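Local coordinates for membrane-associated protein VP24 (Marburg virus - Musoke, Kenya, 1980, PDB 4OR8), which may act as a minor matrix protein with a part in viral nucleocapsid assembly and virion budding, and interacts with the nucleoprotein, at residues K98-I102 and V233-L237. Residue numbers count along the deposited sequence, not the author numbering.
Sequences KSTII and VVFGL
The short strand around T100 and I101 adds itself in parallel to strand 228-239 and forms one border of a mixed sheet whose other strands are antiparallel. The register pairs T100 with V234 (CA-CA 4.9 Å) and I101 with F235 (CA-CA 5.2 Å); both backbones are extended, their end-to-end directions 35° apart. Three hydrogen bonds lace them in the staggered parallel pattern: T100 N to V233 O (3.0 Å), F235 N to T100 O (3.2 Å) and I102 N to F235 O (3.0 Å). V233 O and F235 O each also receive a CA-H...O contact, from S99 CA (3.2 Å) and I101 CA (3.3 Å); T100 O takes one from V234 CA (3.2 Å). Beyond, backbone hydrogen bonds join V234 to V215 and G236 to V213 of strand 210-221.

On one face F235, chi1 near +70°, brings its ring CZ 3.6 Å from I101 CG1. Beta-branched, apolar I101 (m rotamer) suits an extended strand and packs also on M68 and L71 of helix 68-73. S99 OG, 3.7 Å from F235 CE1 at the ring edge, is buried yet satisfied by hydrogen bonds with L93 O, N96 O and K75 NZ. S99 CB lies 3.9 Å from V233 CG1. On the opposite face T100 OG1 lies 3.3 Å from V234 CG1; T100 is exposed, where a hydroxyl is tolerable. Next along, I102 CG2 lies 4.0 Å from V234 CB. A CB on G236 would come 3.0 Å from I102 O, so glycine gives room.

Main-chain bonds thus set the register, apolar contacts supplement them, and the S99 hydroxyl ties the strand's entry to helix 91-94.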
loop_
_atom_site.group_PDB
_atom_site.type_symbol
_atom_site.label_atom_id
_atom_site.label_comp_id
_atom_site.label_asym_id
_atom_site.label_seq_id
_atom_site.Cartn_x
_atom_site.Cartn_y
_atom_site.Cartn_z
ATOM N N LYS B 98 -17.018 -10.307 18.833
ATOM C CA LYS B 98 -17.900 -11.076 17.958
ATOM C C LYS B 98 -17.608 -10.892 16.469
ATOM O O LYS B 98 -17.963 -11.745 15.655
ATOM C CB LYS B 98 -19.368 -10.754 18.248
ATOM C CG LYS B 98 -20.015 -11.681 19.264
ATOM C CD LYS B 98 -21.519 -11.462 19.327
ATOM C CE LYS B 98 -22.194 -12.499 20.212
ATOM N NZ LYS B 98 -21.970 -13.887 19.715
ATOM N N SER B 99 -16.969 -9.783 16.113
ATOM C CA SER B 99 -16.618 -9.538 14.718
ATOM C C SER B 99 -15.523 -10.503 14.283
ATOM O O SER B 99 -14.630 -10.833 15.063
ATOM C CB SER B 99 -16.157 -8.096 14.516
ATOM O OG SER B 99 -14.877 -7.886 15.085
ATOM N N THR B 100 -15.597 -10.959 13.037
ATOM C CA THR B 100 -14.635 -11.929 12.529
ATOM C C THR B 100 -13.843 -11.407 11.333
ATOM O O THR B 100 -14.375 -10.714 10.468
ATOM C CB THR B 100 -15.315 -13.264 12.153
ATOM O OG1 THR B 100 -16.219 -13.059 11.061
ATOM C CG2 THR B 100 -16.077 -13.826 13.346
ATOM N N ILE B 101 -12.564 -11.754 11.295
ATOM C CA ILE B 101 -11.675 -11.314 10.233
ATOM C C ILE B 101 -11.707 -12.279 9.060
ATOM O O ILE B 101 -11.620 -13.491 9.241
ATOM C CB ILE B 101 -10.234 -11.202 10.744
ATOM C CG1 ILE B 101 -10.181 -10.245 11.936
ATOM C CG2 ILE B 101 -9.302 -10.745 9.632
ATOM C CD1 ILE B 101 -8.844 -10.196 12.614
ATOM N N ILE B 102 -11.834 -11.739 7.853
ATOM C CA ILE B 102 -11.833 -12.564 6.655
ATOM C C ILE B 102 -10.539 -12.374 5.881
ATOM O O ILE B 102 -9.876 -11.346 6.010
ATOM C CB ILE B 102 -13.036 -12.250 5.747
ATOM C CG1 ILE B 102 -13.043 -10.769 5.363
ATOM C CG2 ILE B 102 -14.337 -12.628 6.443
ATOM C CD1 ILE B 102 -14.184 -10.378 4.452
ATOM N N VAL B 233 -20.766 -9.055 11.888
ATOM C CA VAL B 233 -19.781 -8.113 11.369
ATOM C C VAL B 233 -18.498 -8.819 10.945
ATOM O O VAL B 233 -17.852 -9.490 11.749
ATOM C CB VAL B 233 -19.435 -7.024 12.403
ATOM C CG1 VAL B 233 -18.266 -6.187 11.920
ATOM C CG2 VAL B 233 -20.647 -6.144 12.677
ATOM N N VAL B 234 -18.137 -8.673 9.676
ATOM C CA VAL B 234 -16.875 -9.200 9.180
ATOM C C VAL B 234 -16.068 -8.065 8.580
ATOM O O VAL B 234 -16.625 -7.043 8.183
ATOM C CB VAL B 234 -17.078 -10.295 8.110
ATOM C CG1 VAL B 234 -17.826 -11.479 8.696
ATOM C CG2 VAL B 234 -17.813 -9.737 6.903
ATOM N N PHE B 235 -14.753 -8.240 8.523
ATOM C CA PHE B 235 -13.891 -7.241 7.910
ATOM C C PHE B 235 -12.552 -7.827 7.494
ATOM O O PHE B 235 -12.062 -8.781 8.098
ATOM C CB PHE B 235 -13.687 -6.040 8.838
ATOM C CG PHE B 235 -12.847 -6.336 10.047
ATOM C CD1 PHE B 235 -13.407 -6.919 11.172
ATOM C CD2 PHE B 235 -11.498 -6.015 10.067
ATOM C CE1 PHE B 235 -12.637 -7.187 12.287
ATOM C CE2 PHE B 235 -10.720 -6.281 11.182
ATOM C CZ PHE B 235 -11.293 -6.867 12.293
ATOM N N GLY B 236 -11.970 -7.248 6.449
ATOM C CA GLY B 236 -10.669 -7.663 5.968
ATOM C C GLY B 236 -9.897 -6.468 5.454
ATOM O O GLY B 236 -10.419 -5.356 5.416
ATOM N N LEU B 237 -8.653 -6.696 5.052
ATOM C CA LEU B 237 -7.801 -5.616 4.584
ATOM C C LEU B 237 -7.226 -5.933 3.213
ATOM O O LEU B 237 -6.486 -6.904 3.051
ATOM C CB LEU B 237 -6.668 -5.373 5.582
ATOM C CG LEU B 237 -5.660 -4.276 5.238
ATOM C CD1 LEU B 237 -6.353 -2.929 5.151
ATOM C CD2 LEU B 237 -4.540 -4.238 6.265
#